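Protein argonaute 5 (Arabidopsis thaliana, PDB 4G0O) probably binds small RNAs in gene silencing, its MID domain using a nucleotide specificity loop to sort them by their 5' nucleotide. Local coordinates at residues I93-C97 against E98-G102. Residues are numbered along the deposited sequence; the frame is centred on the assembly and turned at random.
Sequences IKRIC and ETELG. With SO4 (sulfate ion), chain C.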
ATOM      1  N   ILE A  93       4.023 -12.766   2.261  1.00 31.54           N
ATOM      2  CA  ILE A  93       2.961 -11.766   2.125  1.00 27.41           C
ATOM      3  C   ILE A  93       2.438 -11.649   0.700  1.00 25.85           C
ATOM      4  O   ILE A  93       1.230 -11.534   0.490  1.00 29.07           O
ATOM      5  CB  ILE A  93       3.403 -10.378   2.639  1.00 34.78           C
ATOM      6  CG1 ILE A  93       3.769 -10.464   4.121  1.00 33.12           C
ATOM      7  CG2 ILE A  93       2.301  -9.323   2.415  1.00 28.32           C
ATOM      8  CD1 ILE A  93       4.348  -9.190   4.678  1.00 31.15           C
ATOM      9  N   LYS A  94       3.334 -11.677  -0.282  1.00 30.17           N
ATOM     10  CA  LYS A  94       2.911 -11.523  -1.671  1.00 33.25           C
ATOM     11  C   LYS A  94       2.136 -12.743  -2.106  1.00 31.96           C
ATOM     12  O   LYS A  94       1.104 -12.626  -2.772  1.00 29.88           O
ATOM     13  CB  LYS A  94       4.104 -11.346  -2.591  1.00 31.83           C
ATOM     14  CG  LYS A  94       4.826 -10.034  -2.401  1.00 38.98           C
ATOM     15  CD  LYS A  94       4.371  -8.997  -3.415  1.00 39.47           C
ATOM     16  CE  LYS A  94       3.392  -7.979  -2.816  1.00 41.39           C
ATOM     17  NZ  LYS A  94       2.808  -7.084  -3.873  1.00 36.33           N
ATOM     18  N   ARG A  95       2.657 -13.910  -1.734  1.00 30.11           N
ATOM     19  CA  ARG A  95       2.006 -15.181  -2.016  1.00 32.48           C
ATOM     20  C   ARG A  95       0.569 -15.160  -1.481  1.00 29.36           C
ATOM     21  O   ARG A  95      -0.376 -15.481  -2.193  1.00 30.92           O
ATOM     22  CB  ARG A  95       2.810 -16.349  -1.406  1.00 30.85           C
ATOM     23  CG  ARG A  95       2.024 -17.663  -1.344  1.00 36.46           C
ATOM     24  CD  ARG A  95       2.799 -18.822  -0.726  1.00 30.53           C
ATOM     25  NE  ARG A  95       3.114 -18.616   0.690  1.00 37.56           N
ATOM     26  CZ  ARG A  95       2.254 -18.805   1.689  1.00 34.28           C
ATOM     27  NH1 ARG A  95       2.630 -18.603   2.950  1.00 33.88           N
ATOM     28  NH2 ARG A  95       1.013 -19.197   1.434  1.00 36.83           N
ATOM     29  N   ILE A  96       0.404 -14.743  -0.234  1.00 31.30           N
ATOM     30  CA  ILE A  96      -0.916 -14.752   0.390  1.00 29.58           C
ATOM     31  C   ILE A  96      -1.845 -13.779  -0.321  1.00 31.64           C
ATOM     32  O   ILE A  96      -2.994 -14.103  -0.634  1.00 31.19           O
ATOM     33  CB  ILE A  96      -0.825 -14.392   1.878  1.00 25.05           C
ATOM     34  CG1 ILE A  96      -0.177 -15.539   2.654  1.00 29.48           C
ATOM     35  CG2 ILE A  96      -2.210 -14.058   2.441  1.00 24.81           C
ATOM     36  CD1 ILE A  96       0.244 -15.153   4.066  1.00 32.18           C
ATOM     37  N   CYS A  97      -1.337 -12.584  -0.587  1.00 27.10           N
ATOM     38  CA  CYS A  97      -2.143 -11.570  -1.241  1.00 30.29           C
ATOM     39  C   CYS A  97      -2.436 -11.918  -2.691  1.00 33.16           C
ATOM     40  O   CYS A  97      -3.601 -11.978  -3.116  1.00 29.61           O
ATOM     41  CB  CYS A  97      -1.452 -10.204  -1.171  1.00 32.71           C
ATOM     42  SG  CYS A  97      -1.339  -9.546   0.506  1.00 30.07           S
ATOM     43  N   GLU A  98      -1.375 -12.130  -3.456  1.00 28.11           N
ATOM     44  CA  GLU A  98      -1.515 -12.228  -4.906  1.00 32.41           C
ATOM     45  C   GLU A  98      -2.121 -13.562  -5.319  1.00 35.49           C
ATOM     46  O   GLU A  98      -3.100 -13.600  -6.061  1.00 40.76           O
ATOM     47  CB  GLU A  98      -0.167 -11.993  -5.593  1.00 35.28           C
ATOM     48  CG  GLU A  98       0.412 -10.606  -5.294  1.00 37.45           C
ATOM     49  CD  GLU A  98       1.785 -10.373  -5.921  1.00 43.50           C
ATOM     50  OE1 GLU A  98       2.612 -11.314  -5.948  1.00 42.99           O
ATOM     51  OE2 GLU A  98       2.033  -9.235  -6.383  1.00 43.40           O
ATOM     52  N   THR A  99      -1.554 -14.648  -4.813  1.00 31.05           N
ATOM     53  CA  THR A  99      -2.003 -15.973  -5.190  1.00 38.91           C
ATOM     54  C   THR A  99      -3.183 -16.462  -4.345  1.00 36.49           C
ATOM     55  O   THR A  99      -4.191 -16.923  -4.887  1.00 36.96           O
ATOM     56  CB  THR A  99      -0.849 -17.004  -5.117  1.00 40.77           C
ATOM     57  OG1 THR A  99      -0.423 -17.147  -3.760  1.00 46.74           O
ATOM     58  CG2 THR A  99       0.331 -16.553  -5.950  1.00 32.35           C
ATOM     59  N   GLU A 100      -3.081 -16.357  -3.022  1.00 33.86           N
ATOM     60  CA  GLU A 100      -4.067 -17.030  -2.184  1.00 29.12           C
ATOM     61  C   GLU A 100      -5.393 -16.303  -1.940  1.00 32.49           C
ATOM     62  O   GLU A 100      -6.459 -16.919  -2.030  1.00 23.23           O
ATOM     63  CB  GLU A 100      -3.421 -17.566  -0.905  1.00 35.61           C
ATOM     64  CG  GLU A 100      -2.884 -19.004  -1.105  1.00 36.11           C
ATOM     65  CD  GLU A 100      -1.482 -19.187  -0.567  1.00 41.45           C
ATOM     66  OE1 GLU A 100      -1.183 -18.594   0.491  1.00 45.11           O
ATOM     67  OE2 GLU A 100      -0.680 -19.921  -1.188  1.00 42.47           O
ATOM     68  N   LEU A 101      -5.358 -15.002  -1.668  1.00 30.58           N
ATOM     69  CA  LEU A 101      -6.607 -14.315  -1.334  1.00 26.06           C
ATOM     70  C   LEU A 101      -7.143 -13.476  -2.493  1.00 31.49           C
ATOM     71  O   LEU A 101      -8.342 -13.154  -2.553  1.00 27.67           O
ATOM     72  CB  LEU A 101      -6.411 -13.456  -0.090  1.00 28.99           C
ATOM     73  CG  LEU A 101      -5.876 -14.279   1.083  1.00 28.68           C
ATOM     74  CD1 LEU A 101      -5.778 -13.434   2.342  1.00 29.14           C
ATOM     75  CD2 LEU A 101      -6.750 -15.524   1.302  1.00 27.18           C
ATOM     76  N   GLY A 102      -6.253 -13.138  -3.419  1.00 30.39           N
ATOM     77  CA  GLY A 102      -6.606 -12.287  -4.543  1.00 32.51           C
ATOM     78  C   GLY A 102      -6.753 -10.851  -4.098  1.00 30.35           C
ATOM     79  O   GLY A 102      -7.832 -10.254  -4.181  1.00 33.83           O
TER
HETATM   80  S   SO4 C 701       6.332  -4.224  -5.016  1.00 57.30           S
HETATM   81  O1  SO4 C 701       7.454  -3.631  -4.281  1.00 47.58           O
HETATM   82  O2  SO4 C 701       5.523  -5.037  -4.068  1.00 39.77           O
HETATM   83  O3  SO4 C 701       5.536  -3.163  -5.657  1.00 30.79           O
HETATM   84  O4  SO4 C 701       6.846  -5.070  -6.103  1.00 48.19           O
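Lys94 and Glu98, one turn apart on helix 90-101, are joined by backbone and side chain: Glu98 N donates to Lys94 O at 2.6 Å. Along Lys94, CB lies 3.7 Å from Glu98 OE1. CG stands anti to the carbonyl carbon (chi1 -69°), and bends at chi2 and chi3 curl the chain toward the carboxylate, bringing Lys94 CD 3.8 Å from Glu98 OE2. CE approaches both that oxygen and sulfate O2. Lys94 NZ makes a long, weak salt bridge to Glu98 OE2 (3.4 Å); Ser105 OG is its stronger partner, sulfate O2 an equally weak one. The sulfate, probably from the crystallisation liquor, also hydrogen-bonds Lys131 NZ and would probably offset both lysines' charges. A methionine in place of Lys94 would probably leave Ser105 OG without its ammonium partner and Glu98 without its weak counter-charge. Arg95 NH2 forms a salt bridge with Glu100 OE1 (2.5 Å), the carboxylate at the guanidinium edge and the planes 46° apart. Ile96 CG2 packs beside Leu101 CD1 (3.6 Å), against helix 62-72. The i to i+5 bond from Leu101 N to Ile96 O (2.7 Å) marks a pi-type last turn, which Gly102 ends with positive phi, in the beta-alpha-beta crossover between MID-domain strands 78-82 and 105-108.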